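Local coordinates for protein acetyltransferase (Sinorhizobium meliloti, PDB 4JXR) that probably transfers an acetyl group from acetyl-CoA to a small acceptor molecule, as a GNAT-superfamily enzyme of the phosphinothricin acetyltransferase type, at residues R111-G116 and R164-G169; R15-I20 and A40-R45; A122-G125 and S131-L134; V58-D61 and A65-G68; E23-L26 and A30-E33. All coordinates share one frame; numbering follows the deposited sequence. Where two conformers were deposited one is given.

Contact 1: R111-G116 and R164-G169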
loop_
_atom_site.group_PDB
_atom_site.type_symbol
_atom_site.label_atom_id
_atom_site.label_comp_id
_atom_site.label_asym_id
_atom_site.label_seq_id
_atom_site.Cartn_x
_atom_site.Cartn_y
_atom_site.Cartn_z
ATOM N N ARG A 111 -4.394 17.873 -12.526
ATOM C CA ARG A 111 -5.202 16.887 -13.245
ATOM C C ARG A 111 -6.122 16.168 -12.282
ATOM O O ARG A 111 -7.311 15.977 -12.561
ATOM C CB ARG A 111 -4.327 15.903 -13.982
ATOM C CG ARG A 111 -3.635 16.505 -15.207
ATOM C CD ARG A 111 -4.589 16.607 -16.388
ATOM N NE ARG A 111 -4.900 15.326 -17.017
ATOM C CZ ARG A 111 -4.123 14.735 -17.915
ATOM N NH1 ARG A 111 -2.916 15.191 -18.183
ATOM N NH2 ARG A 111 -4.540 13.669 -18.567
ATOM N N CYS A 112 -5.578 15.680 -11.152
ATOM C CA CYS A 112 -6.386 14.891 -10.240
ATOM C C CYS A 112 -7.407 15.779 -9.543
ATOM O O CYS A 112 -8.481 15.272 -9.217
ATOM C CB CYS A 112 -5.478 14.119 -9.300
ATOM S SG CYS A 112 -4.561 12.790 -10.115
ATOM N N THR A 113 -7.118 17.039 -9.338
ATOM C CA THR A 113 -8.120 17.979 -8.838
ATOM C C THR A 113 -9.276 18.096 -9.840
ATOM O O THR A 113 -10.445 17.943 -9.476
ATOM C CB THR A 113 -7.491 19.354 -8.580
ATOM O OG1 THR A 113 -6.479 19.237 -7.589
ATOM C CG2 THR A 113 -8.504 20.361 -8.100
ATOM N N ALA A 114 -8.952 18.324 -11.102
ATOM C CA ALA A 114 -9.961 18.430 -12.143
ATOM C C ALA A 114 -10.785 17.168 -12.278
ATOM O O ALA A 114 -12.000 17.238 -12.546
ATOM C CB ALA A 114 -9.314 18.786 -13.477
ATOM N N LEU A 115 -10.152 16.009 -12.162
ATOM C CA LEU A 115 -10.829 14.735 -12.328
ATOM C C LEU A 115 -11.756 14.395 -11.184
ATOM O O LEU A 115 -12.638 13.557 -11.396
ATOM C CB LEU A 115 -9.804 13.627 -12.547
ATOM C CG LEU A 115 -9.137 13.606 -13.909
ATOM C CD1 LEU A 115 -7.910 12.676 -13.892
ATOM C CD2 LEU A 115 -10.081 13.232 -14.994
ATOM N N GLY A 116 -11.573 14.971 -10.008
ATOM C CA GLY A 116 -12.458 14.776 -8.890
ATOM C C GLY A 116 -11.926 13.936 -7.757
ATOM O O GLY A 116 -12.671 13.585 -6.853
ATOM N N ARG A 164 -1.527 15.486 0.594
ATOM C CA ARG A 164 -2.073 16.782 0.186
ATOM C C ARG A 164 -3.600 16.534 -0.050
ATOM O O ARG A 164 -3.907 15.643 -0.828
ATOM C CB ARG A 164 -1.395 17.265 -1.120
ATOM C CG ARG A 164 -1.757 18.712 -1.470
ATOM C CD ARG A 164 -1.364 19.015 -2.921
ATOM N NE ARG A 164 -1.509 20.400 -3.327
ATOM C CZ ARG A 164 -2.606 20.981 -3.795
ATOM N NH1 ARG A 164 -3.789 20.372 -3.755
ATOM N NH2 ARG A 164 -2.497 22.194 -4.312
ATOM N N PRO A 165 -4.528 17.390 0.424
ATOM C CA PRO A 165 -5.900 17.329 -0.064
ATOM C C PRO A 165 -5.926 17.825 -1.501
ATOM O O PRO A 165 -5.081 18.615 -1.916
ATOM C CB PRO A 165 -6.651 18.270 0.868
ATOM C CG PRO A 165 -5.618 19.277 1.263
ATOM C CD PRO A 165 -4.337 18.485 1.384
ATOM N N LEU A 166 -6.940 17.401 -2.212
ATOM C CA LEU A 166 -7.211 17.859 -3.556
ATOM C C LEU A 166 -8.624 18.446 -3.595
ATOM O O LEU A 166 -9.564 17.816 -3.106
ATOM C CB LEU A 166 -7.146 16.715 -4.580
ATOM C CG LEU A 166 -5.813 15.975 -4.677
ATOM C CD1 LEU A 166 -5.994 14.760 -5.543
ATOM C CD2 LEU A 166 -4.704 16.861 -5.212
ATOM N N GLY A 167 -8.771 19.577 -4.246
ATOM C CA GLY A 167 -10.059 20.159 -4.407
ATOM C C GLY A 167 -10.769 20.407 -3.089
ATOM O O GLY A 167 -10.208 20.942 -2.161
ATOM N N GLU A 168 -12.004 19.930 -3.055
ATOM C CA GLU A 168 -12.831 20.047 -1.861
ATOM C C GLU A 168 -12.354 19.159 -0.700
ATOM O O GLU A 168 -12.869 19.303 0.384
ATOM C CB GLU A 168 -14.309 19.784 -2.228
ATOM C CG GLU A 168 -14.858 20.904 -3.119
ATOM C CD GLU A 168 -16.272 20.685 -3.699
ATOM O OE1 GLU A 168 -16.953 19.761 -3.391
ATOM O OE2 GLU A 168 -16.703 21.502 -4.529
ATOM N N GLY A 169 -11.458 18.192 -0.944
ATOM C CA GLY A 169 -10.890 17.394 0.149
ATOM C C GLY A 169 -11.998 16.662 0.897
ATOM O O GLY A 169 -12.831 15.994 0.310
HETATM O O HOH W 1 -6.298 20.754 -5.252
#

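Contact 2: R15-I20 and A40-R45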
loop_
_atom_site.group_PDB
_atom_site.type_symbol
_atom_site.label_atom_id
_atom_site.label_comp_id
_atom_site.label_asym_id
_atom_site.label_seq_id
_atom_site.Cartn_x
_atom_site.Cartn_y
_atom_site.Cartn_z
ATOM N N ARG A 15 9.530 3.209 -24.660
ATOM C CA ARG A 15 10.937 2.855 -24.638
ATOM C C ARG A 15 11.740 3.783 -23.707
ATOM O O ARG A 15 12.547 3.338 -22.875
ATOM C CB ARG A 15 11.493 2.847 -26.066
ATOM C CG ARG A 15 12.905 2.339 -26.120
ATOM C CD ARG A 15 13.276 2.014 -27.562
ATOM N NE ARG A 15 14.529 1.300 -27.667
ATOM C CZ ARG A 15 15.669 1.897 -27.991
ATOM N NH1 ARG A 15 15.688 3.162 -28.329
ATOM N NH2 ARG A 15 16.774 1.175 -28.019
ATOM N N SER A 16 11.497 5.094 -23.859
ATOM C CA SER A 16 12.154 6.072 -23.016
ATOM C C SER A 16 11.733 5.960 -21.546
ATOM O O SER A 16 12.596 6.033 -20.660
ATOM C CB SER A 16 11.840 7.475 -23.499
ATOM O OG SER A 16 12.359 7.743 -24.823
ATOM N N ILE A 17 10.446 5.766 -21.298
ATOM C CA ILE A 17 9.962 5.573 -19.943
ATOM C C ILE A 17 10.646 4.377 -19.285
ATOM O O ILE A 17 11.095 4.430 -18.131
ATOM C CB ILE A 17 8.448 5.414 -19.959
ATOM C CG1 ILE A 17 7.751 6.751 -20.236
ATOM C CG2 ILE A 17 7.928 4.786 -18.671
ATOM C CD1 ILE A 17 6.327 6.636 -20.663
ATOM N N THR A 18 10.767 3.280 -20.043
ATOM C CA THR A 18 11.373 2.069 -19.540
ATOM C C THR A 18 12.823 2.305 -19.157
ATOM O O THR A 18 13.298 1.817 -18.155
ATOM C CB THR A 18 11.186 0.929 -20.550
ATOM O OG1 THR A 18 9.796 0.679 -20.758
ATOM C CG2 THR A 18 11.833 -0.351 -20.070
ATOM N N GLU A 19 13.514 3.022 -20.041
ATOM C CA GLU A 19 14.932 3.331 -19.746
ATOM C C GLU A 19 15.221 4.258 -18.462
ATOM O O GLU A 19 16.094 4.058 -17.592
ATOM C CB GLU A 19 15.661 3.940 -20.939
ATOM C CG GLU A 19 17.153 4.190 -20.616
ATOM C CD GLU A 19 17.859 2.984 -19.950
ATOM O OE1 GLU A 19 18.526 3.122 -18.857
ATOM O OE2 GLU A 19 17.748 1.887 -20.538
ATOM N N ILE A 20 14.293 5.237 -18.346
ATOM C CA ILE A 20 14.316 6.099 -17.187
ATOM C C ILE A 20 14.076 5.285 -15.935
ATOM O O ILE A 20 14.780 5.417 -14.931
ATOM C CB ILE A 20 13.329 7.264 -17.321
ATOM C CG1 ILE A 20 13.764 8.200 -18.437
ATOM C CG2 ILE A 20 13.165 8.025 -16.038
ATOM C CD1 ILE A 20 12.689 9.155 -18.908
ATOM N N ALA A 40 7.804 -4.369 -22.276
ATOM C CA ALA A 40 6.512 -5.025 -22.355
ATOM C C ALA A 40 5.760 -4.878 -21.002
ATOM O O ALA A 40 4.562 -4.634 -20.995
ATOM C CB ALA A 40 6.661 -6.486 -22.689
ATOM N N GLU A 41 6.486 -5.080 -19.905
ATOM C CA GLU A 41 5.868 -4.951 -18.589
ATOM C C GLU A 41 5.470 -3.517 -18.316
ATOM O O GLU A 41 4.371 -3.256 -17.810
ATOM C CB GLU A 41 6.757 -5.498 -17.515
ATOM C CG GLU A 41 6.249 -5.279 -16.095
ATOM C CD GLU A 41 4.931 -5.895 -15.763
ATOM O OE1 GLU A 41 4.562 -6.912 -16.387
ATOM O OE2 GLU A 41 4.252 -5.376 -14.843
HETATM N N MSE A 42 6.335 -2.561 -18.616
HETATM C CA MSE A 42 6.009 -1.158 -18.423
HETATM C C MSE A 42 4.785 -0.771 -19.245
HETATM O O MSE A 42 3.971 0.064 -18.823
HETATM C CB MSE A 42 7.178 -0.277 -18.746
HETATM C CG MSE A 42 8.370 -0.450 -17.762
HETATM SE SE MSE A 42 7.966 -0.053 -15.957
HETATM C CE MSE A 42 7.934 1.897 -16.053
ATOM N N ALA A 43 4.675 -1.325 -20.472
ATOM C CA ALA A 43 3.558 -1.057 -21.331
ATOM C C ALA A 43 2.245 -1.576 -20.758
ATOM O O ALA A 43 1.235 -0.897 -20.867
ATOM C CB ALA A 43 3.803 -1.662 -22.718
ATOM N N LEU A 44 2.258 -2.750 -20.158
ATOM C CA LEU A 44 1.078 -3.267 -19.495
ATOM C C LEU A 44 0.686 -2.368 -18.319
ATOM O O LEU A 44 -0.476 -2.036 -18.135
ATOM C CB LEU A 44 1.284 -4.692 -19.030
ATOM C CG LEU A 44 0.164 -5.313 -18.219
ATOM C CD1 LEU A 44 -1.131 -5.265 -18.978
ATOM C CD2 LEU A 44 0.472 -6.734 -17.841
ATOM N N ARG A 45 1.676 -1.946 -17.537
ATOM C CA ARG A 45 1.393 -1.027 -16.431
ATOM C C ARG A 45 0.769 0.271 -16.937
ATOM O O ARG A 45 -0.200 0.759 -16.362
ATOM C CB ARG A 45 2.658 -0.755 -15.622
ATOM C CG ARG A 45 3.209 -1.995 -14.934
ATOM C CD ARG A 45 4.500 -1.713 -14.187
ATOM N NE ARG A 45 5.117 -2.929 -13.683
ATOM C CZ ARG A 45 6.192 -2.956 -12.896
ATOM N NH1 ARG A 45 6.767 -1.830 -12.511
ATOM N NH2 ARG A 45 6.694 -4.115 -12.497
#

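Contact 3: A122-G125 and S131-L134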
loop_
_atom_site.group_PDB
_atom_site.type_symbol
_atom_site.label_atom_id
_atom_site.label_comp_id
_atom_site.label_asym_id
_atom_site.label_seq_id
_atom_site.Cartn_x
_atom_site.Cartn_y
_atom_site.Cartn_z
ATOM N N ALA A 122 1.943 10.560 -1.277
ATOM C CA ALA A 122 3.245 10.202 -1.795
ATOM C C ALA A 122 3.889 9.222 -0.804
ATOM O O ALA A 122 3.903 9.456 0.390
ATOM C CB ALA A 122 4.131 11.410 -1.966
ATOM N N VAL A 123 4.392 8.135 -1.347
ATOM C CA VAL A 123 5.106 7.102 -0.585
ATOM C C VAL A 123 6.533 7.162 -1.064
ATOM O O VAL A 123 6.815 6.759 -2.201
ATOM C CB VAL A 123 4.477 5.719 -0.786
ATOM C CG1 VAL A 123 5.281 4.695 0.022
ATOM C CG2 VAL A 123 3.017 5.714 -0.408
ATOM N N ILE A 124 7.415 7.772 -0.298
ATOM C CA ILE A 124 8.734 8.212 -0.736
ATOM C C ILE A 124 9.769 7.196 -0.299
ATOM O O ILE A 124 10.122 7.075 0.881
ATOM C CB ILE A 124 9.041 9.598 -0.210
ATOM C CG1 ILE A 124 7.946 10.567 -0.856
ATOM C CG2 ILE A 124 10.454 10.034 -0.618
ATOM C CD1 ILE A 124 8.041 11.986 -0.390
ATOM N N GLY A 125 10.278 6.450 -1.257
ATOM C CA GLY A 125 11.296 5.433 -0.998
ATOM C C GLY A 125 12.555 6.038 -0.473
ATOM O O GLY A 125 13.072 7.072 -0.940
ATOM N N SER A 131 13.168 14.490 -2.439
ATOM C CA SER A 131 11.795 14.155 -2.828
ATOM C C SER A 131 10.803 14.673 -1.784
ATOM O O SER A 131 9.732 15.185 -2.131
ATOM C CB SER A 131 11.649 12.654 -2.991
ATOM O OG SER A 131 10.322 12.349 -3.343
ATOM N N ILE A 132 11.129 14.549 -0.503
ATOM C CA ILE A 132 10.295 15.125 0.522
ATOM C C ILE A 132 10.082 16.609 0.274
ATOM O O ILE A 132 8.977 17.131 0.365
ATOM C CB ILE A 132 10.853 14.804 1.928
ATOM C CG1 ILE A 132 10.777 13.310 2.223
ATOM C CG2 ILE A 132 10.146 15.615 2.988
ATOM C CD1 ILE A 132 11.392 12.904 3.541
ATOM N N ALA A 133 11.180 17.315 -0.036
ATOM C CA ALA A 133 11.138 18.761 -0.227
ATOM C C ALA A 133 10.321 19.134 -1.478
ATOM O O ALA A 133 9.614 20.121 -1.467
ATOM C CB ALA A 133 12.534 19.330 -0.307
ATOM N N LEU A 134 10.483 18.375 -2.548
ATOM C CA LEU A 134 9.662 18.601 -3.740
ATOM C C LEU A 134 8.184 18.566 -3.419
ATOM O O LEU A 134 7.408 19.407 -3.824
ATOM C CB LEU A 134 10.015 17.526 -4.800
ATOM C CG LEU A 134 9.039 17.457 -5.992
ATOM C CD1 LEU A 134 8.990 18.750 -6.774
ATOM C CD2 LEU A 134 9.392 16.267 -6.870
#

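Contact 4: V58-D61 and A65-G68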
loop_
_atom_site.group_PDB
_atom_site.type_symbol
_atom_site.label_atom_id
_atom_site.label_comp_id
_atom_site.label_asym_id
_atom_site.label_seq_id
_atom_site.Cartn_x
_atom_site.Cartn_y
_atom_site.Cartn_z
ATOM N N VAL A 58 4.556 12.923 -19.597
ATOM C CA VAL A 58 5.987 12.992 -19.816
ATOM C C VAL A 58 6.443 14.450 -19.848
ATOM O O VAL A 58 5.681 15.357 -20.190
ATOM C CB VAL A 58 6.423 12.284 -21.111
ATOM C CG1 VAL A 58 6.199 10.780 -21.004
ATOM C CG2 VAL A 58 5.702 12.840 -22.341
ATOM N N ALA A 59 7.711 14.616 -19.508
ATOM C CA ALA A 59 8.450 15.874 -19.682
ATOM C C ALA A 59 9.443 15.685 -20.830
ATOM O O ALA A 59 10.073 14.636 -20.943
ATOM C CB ALA A 59 9.217 16.253 -18.423
ATOM N N LEU A 60 9.542 16.713 -21.646
ATOM C CA LEU A 60 10.360 16.681 -22.854
ATOM C C LEU A 60 11.474 17.691 -22.790
ATOM O O LEU A 60 11.341 18.773 -22.232
ATOM C CB LEU A 60 9.508 17.098 -24.055
ATOM C CG LEU A 60 8.198 16.341 -24.263
ATOM C CD1 LEU A 60 7.480 16.850 -25.519
ATOM C CD2 LEU A 60 8.367 14.819 -24.288
ATOM N N ASP A 61 12.589 17.349 -23.423
ATOM C CA ASP A 61 13.644 18.331 -23.679
ATOM C C ASP A 61 13.288 19.188 -24.885
ATOM O O ASP A 61 12.236 19.057 -25.473
ATOM C CB ASP A 61 15.012 17.611 -23.763
ATOM C CG ASP A 61 15.250 16.841 -25.100
ATOM O OD1 ASP A 61 14.460 16.984 -26.018
ATOM O OD2 ASP A 61 16.253 16.088 -25.184
ATOM N N ALA A 65 12.515 14.948 -26.889
ATOM C CA ALA A 65 12.806 13.648 -26.307
ATOM C C ALA A 65 12.261 13.593 -24.861
ATOM O O ALA A 65 12.344 14.568 -24.122
ATOM C CB ALA A 65 14.301 13.377 -26.230
ATOM N N VAL A 66 11.761 12.421 -24.476
ATOM C CA VAL A 66 11.258 12.227 -23.109
ATOM C C VAL A 66 12.409 12.152 -22.151
ATOM O O VAL A 66 13.289 11.305 -22.303
ATOM C CB VAL A 66 10.435 10.935 -23.066
ATOM C CG1 VAL A 66 10.104 10.556 -21.640
ATOM C CG2 VAL A 66 9.165 11.095 -23.901
ATOM N N ILE A 67 12.394 13.013 -21.125
ATOM C CA ILE A 67 13.442 13.060 -20.107
ATOM C C ILE A 67 12.935 12.820 -18.691
ATOM O O ILE A 67 13.706 12.775 -17.764
ATOM C CB ILE A 67 14.256 14.372 -20.203
ATOM C CG1 ILE A 67 13.359 15.585 -20.037
ATOM C CG2 ILE A 67 15.012 14.401 -21.549
ATOM C CD1 ILE A 67 14.080 16.887 -19.923
ATOM N N GLY A 68 11.621 12.660 -18.531
ATOM C CA GLY A 68 11.031 12.316 -17.260
ATOM C C GLY A 68 9.597 11.936 -17.486
ATOM O O GLY A 68 9.039 12.202 -18.538
#

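Contact 5: E23-L26 and A30-E33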
loop_
_atom_site.group_PDB
_atom_site.type_symbol
_atom_site.label_atom_id
_atom_site.label_comp_id
_atom_site.label_asym_id
_atom_site.label_seq_id
_atom_site.Cartn_x
_atom_site.Cartn_y
_atom_site.Cartn_z
ATOM N N GLU A 23 17.030 3.005 -14.899
ATOM C CA GLU A 23 18.129 3.693 -14.230
ATOM C C GLU A 23 17.738 3.876 -12.765
ATOM O O GLU A 23 18.592 3.758 -11.850
ATOM C CB GLU A 23 18.424 5.010 -14.939
ATOM C CG GLU A 23 19.665 5.745 -14.446
ATOM C CD GLU A 23 19.567 6.444 -13.101
ATOM O OE1 GLU A 23 18.482 6.962 -12.646
ATOM O OE2 GLU A 23 20.703 6.588 -12.538
ATOM N N SER A 24 16.482 4.241 -12.495
ATOM C CA SER A 24 16.016 4.417 -11.114
ATOM C C SER A 24 16.039 3.108 -10.345
ATOM O O SER A 24 16.465 3.056 -9.168
ATOM C CB SER A 24 14.604 4.989 -11.116
ATOM O OG SER A 24 14.127 5.254 -9.792
ATOM N N VAL A 25 15.602 2.032 -10.976
ATOM C CA VAL A 25 15.606 0.743 -10.319
ATOM C C VAL A 25 17.029 0.351 -9.921
ATOM O O VAL A 25 17.256 -0.131 -8.818
ATOM C CB VAL A 25 14.972 -0.345 -11.217
ATOM C CG1 VAL A 25 15.256 -1.744 -10.676
ATOM C CG2 VAL A 25 13.470 -0.118 -11.342
ATOM N N LEU A 26 17.982 0.542 -10.833
ATOM C CA LEU A 26 19.353 0.119 -10.595
ATOM C C LEU A 26 20.112 1.025 -9.685
ATOM O O LEU A 26 20.963 0.491 -8.913
ATOM C CB LEU A 26 20.090 0.003 -11.911
ATOM C CG LEU A 26 19.573 -1.064 -12.854
ATOM C CD1 LEU A 26 20.244 -0.988 -14.230
ATOM C CD2 LEU A 26 19.711 -2.455 -12.265
ATOM N N ALA A 30 14.127 5.455 -4.836
ATOM C CA ALA A 30 12.745 5.909 -5.045
ATOM C C ALA A 30 11.823 4.762 -5.323
ATOM O O ALA A 30 10.661 4.865 -5.005
ATOM C CB ALA A 30 12.671 6.941 -6.155
ATOM N N THR A 31 12.317 3.736 -6.006
ATOM C CA THR A 31 11.535 2.551 -6.238
ATOM C C THR A 31 12.175 1.378 -5.504
ATOM O O THR A 31 13.399 1.224 -5.488
ATOM C CB THR A 31 11.370 2.221 -7.736
ATOM O OG1 THR A 31 10.751 0.937 -7.843
ATOM C CG2 THR A 31 12.706 2.218 -8.457
ATOM N N TYR A 32 11.329 0.568 -4.894
ATOM C CA TYR A 32 11.763 -0.611 -4.164
ATOM C C TYR A 32 11.752 -1.849 -5.054
ATOM O O TYR A 32 12.072 -2.946 -4.607
ATOM C CB TYR A 32 10.873 -0.824 -2.943
ATOM C CG TYR A 32 11.160 0.148 -1.812
ATOM C CD1 TYR A 32 12.076 1.187 -1.960
ATOM C CD2 TYR A 32 10.514 0.019 -0.599
ATOM C CE1 TYR A 32 12.328 2.071 -0.925
ATOM C CE2 TYR A 32 10.753 0.902 0.439
ATOM C CZ TYR A 32 11.659 1.926 0.270
ATOM O OH TYR A 32 11.899 2.817 1.291
ATOM N N GLU A 33 11.391 -1.653 -6.319
ATOM C CA GLU A 33 11.713 -2.770 -7.324
ATOM C C GLU A 33 13.303 -2.998 -7.587
ATOM O O GLU A 33 14.018 -2.031 -7.416
ATOM C CB GLU A 33 11.042 -2.382 -8.643
ATOM C CG GLU A 33 10.711 -3.498 -9.595
ATOM C CD GLU A 33 9.429 -3.245 -10.378
ATOM O OE1 GLU A 33 9.008 -2.079 -10.571
ATOM O OE2 GLU A 33 8.846 -4.235 -10.811
HETATM O O HOH W 2 14.980 4.624 -7.472
#

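Contact 1: R111-G116 and R164-G169
Leu166, just past the end of strand 155-165, packs against Cys112 and Thr113 in the last turns of helix 100-115. The leucine meets the helix from its root outward: CB already lies 4.0 Å from Thr113 OG1. CG is anti to the carbonyl carbon (chi1 -59°), and beyond it the two methyls take different partners. CD1 comes to 3.8 Å from Cys112 CB, an apolar contact, whereas CD2 stands 3.8 Å from Thr113 OG1, the two side chains crossing at a slant. On its other branch Thr113 reaches the following residue, with CG2 3.9 Å from Gly167 N.

No direct hydrogen bond joins the segments; a water does that work, donating to Thr113 OG1 at 2.8 Å and accepting from Gly167 N. In the conformer of Arg164 described here, one of two deposited, NH1 also donates to this water and to Pro165 O. Thr113 OG1 has a second partner in Val109 O, one turn back. Both chains turn away here, the helix through a Schellman motif at Gly116 (phi 108°) and the strand through a type II' turn from Leu166 to Gly169.

Cys112 and Leu166 both also touch Val85 of strand 84-91, Met120 of strand 119-125 and Phe117, which places the end of helix 100-115 against the sheet.

Contact 2: R15-I20 and A40-R45
Thr18 OG1 is held by a hydrogen bond to Leu14 O in the preceding turn of its own helix, and across the contact the same oxygen is pressed by Met42, with CB 3.4 Å and CG 3.5 Å from OG1. The oxygen therefore spends its polar bond inside the helix and meets only aliphatic atoms of residues 40-45. Thr18 and Met42 are also where the backbones come nearest, their CA atoms 6.4 Å apart, and their side chains slide past each other in opposite directions.

Residue 42 was modelled as selenomethionine. Its CG is anti to the carbonyl carbon (chi1 -67°), and the chain then bends at both chi2 (-60°) and chi3 (-75°). This curl carries the terminal methyl back to the other helix, where CE rests 3.9 Å from Ile17 CG2.

Helices 14-27 and 39-51 correspond to the pair that follows the first strand of the GNAT fold, and the contact joins them against strand 66-74: Tyr69 of that strand touches both Ile17 and Met42. Leu14, Tyr21 and Pro37 pack around Met42 as well.

Along helix 39-51, Arg45 NE donates to Glu41 OE2 at 2.8 Å in a nearly straight salt bridge, one turn apart. The carboxylate oxygen lies at the edge of the guanidinium, almost in its plane, and offers its anti lone pair. In the conformer of Glu33 described here, Arg45 NH2 makes a second salt bridge, to Glu33 OE2, while Arg78 of the second subunit packs on Arg45.

Contact 3: A122-G125 and S131-L134
Ile124 of strand 119-125 and Ser131 of helix 129-137 mark the nearest approach of the two backbones, with CA atoms 7.0 Å apart and no hydrogen bond between the segments. The space is bridged by one isoleucine, whose CB points at the helix. Its CG2 lies 3.7 Å from Ser131 CB. In the conformer described here Ser131 OG sits 3.6 Å from Ile124 CG2 and 3.7 Å from Ile124 CD1, between the two branches, but the serine was modelled in two conformers and this detail holds for one of them. An extended chain (chi2 177°) sends Ile124 CD1 further on, alongside Ile132, where it meets Ile132 CG1 at 4.0 Å.

This is the strand-to-helix step of the GNAT fold beside the cofactor site. His128, just before the helix, and Ser130, in its first turn, bind acetyl-CoA, although none is bound to this chain; a citrate, probably from the crystallisation liquor, lies about 4 Å from the side chain of Ser131.

Met162 of strand 155-165, hydrogen-bonded through its backbone to Ala122, touches both Ile124 and Ile132; Leu134 leans on Ile89 of strand 84-91, and Val123 packs on Tyr81 of the second subunit.

Contact 4: V58-D61 and A65-G68
Val66 fits between Val58 and Leu60 on one face of a beta hairpin. Its CG1 lies 4.0 Å from Val58 CG1 and its CG2 3.8 Å from Leu60 CD2, so the two methyls fill the dip between alternate residues of the opposing strand. Leu60 and Val66 form an antiparallel non-hydrogen-bonded pair.

The register then slips by one. Ile67 and Gly68 both face Ala59, a classic beta bulge: Ile67 N donates to Ala59 O at 2.8 Å (172°), while the bond from Gly68 N to that oxygen is long and weak. Ala59 N returns a bond to Gly68 O at 2.9 Å.

Beyond the bulge, the end of Ile67 comes up to Asp61. With CG1 between the backbone N and the carbonyl carbon (chi1 59°), its CD1 reaches 3.8 Å from Asp61 N, and its CG2 lies 3.9 Å from Asp61 CB, the two side chains crossing at about a right angle. Asp61 closes the turn: its N donates to Ala65 O, and its OD1 accepts from Ala65 N at 2.9 Å, met from above the carboxylate plane.

Helix 14-27 touches Val66 through Ser16 and Ile20, Ile100 of helix 100-115 touches Ala59 and Ile67, and strand 5-8 flanks strand 56-60.

Contact 5: E23-L26 and A30-E33
Thr31 CG2 presses into the helix at Ser24 and Val25, and van der Waals contact is the first of three kinds of link. That methyl lies 3.7 Å from Val25 CA and 3.8 Å from Val25 CG2; chi1 172° sets OG1 anti to the backbone N and leaves CG2 between the N and the carbonyl carbon, where it meets Val25. The other branch, Val25 CG1, stands 3.5 Å from Glu33 O.

Bridging by polar groups comes second. One water donates to Ser24 O at 2.7 Å and accepts from Thr31 N at 3.2 Å; it also bonds Ser24 OG in the conformer described, one of two deposited. From outside, Lys152 NZ donates to three carbonyls, Val25 O, Thr31 O and Glu33 O, tying both segments together.

The third kind lies within the loop, where Thr31 OG1 accepts from Glu33 N at 3.1 Å (152°). Among outside partners, Tyr21 OH bonds Thr31 OG1, and the ring of Tyr32 meets Tyr81 of the second subunit edge-to-face.

The Thr31 to Glu33 bond defines an ST turn, set in the connection between the first two helices of the GNAT fold, a region that in this superfamily commonly borders the acceptor site.

Contacts 2 and 5 share helix 14-27, contact 5 nested within the loop that contact 2 closes; a salt bridge joins them, Arg45 NH2 to Glu33 OE2 at 2.7 Å in the conformer described. Contact 2 also packs on contact 4, with Ile20 CD1 3.7 Å from Gly68 N. Contact 5 touches contact 3 through Tyr32 CE1, 3.5 Å from Gly125 CA. Contact 1 stands apart, its centre 28 Å from that of contact 5, but reaches the same sheet as contacts 3 and 4. The acetyl-CoA site, without ligand in this chain, lies nearest contacts 3 and 4: the side chains of His128 and Ser131 are about 4 Å apart, that of Leu91 about 4 Å from Gly68.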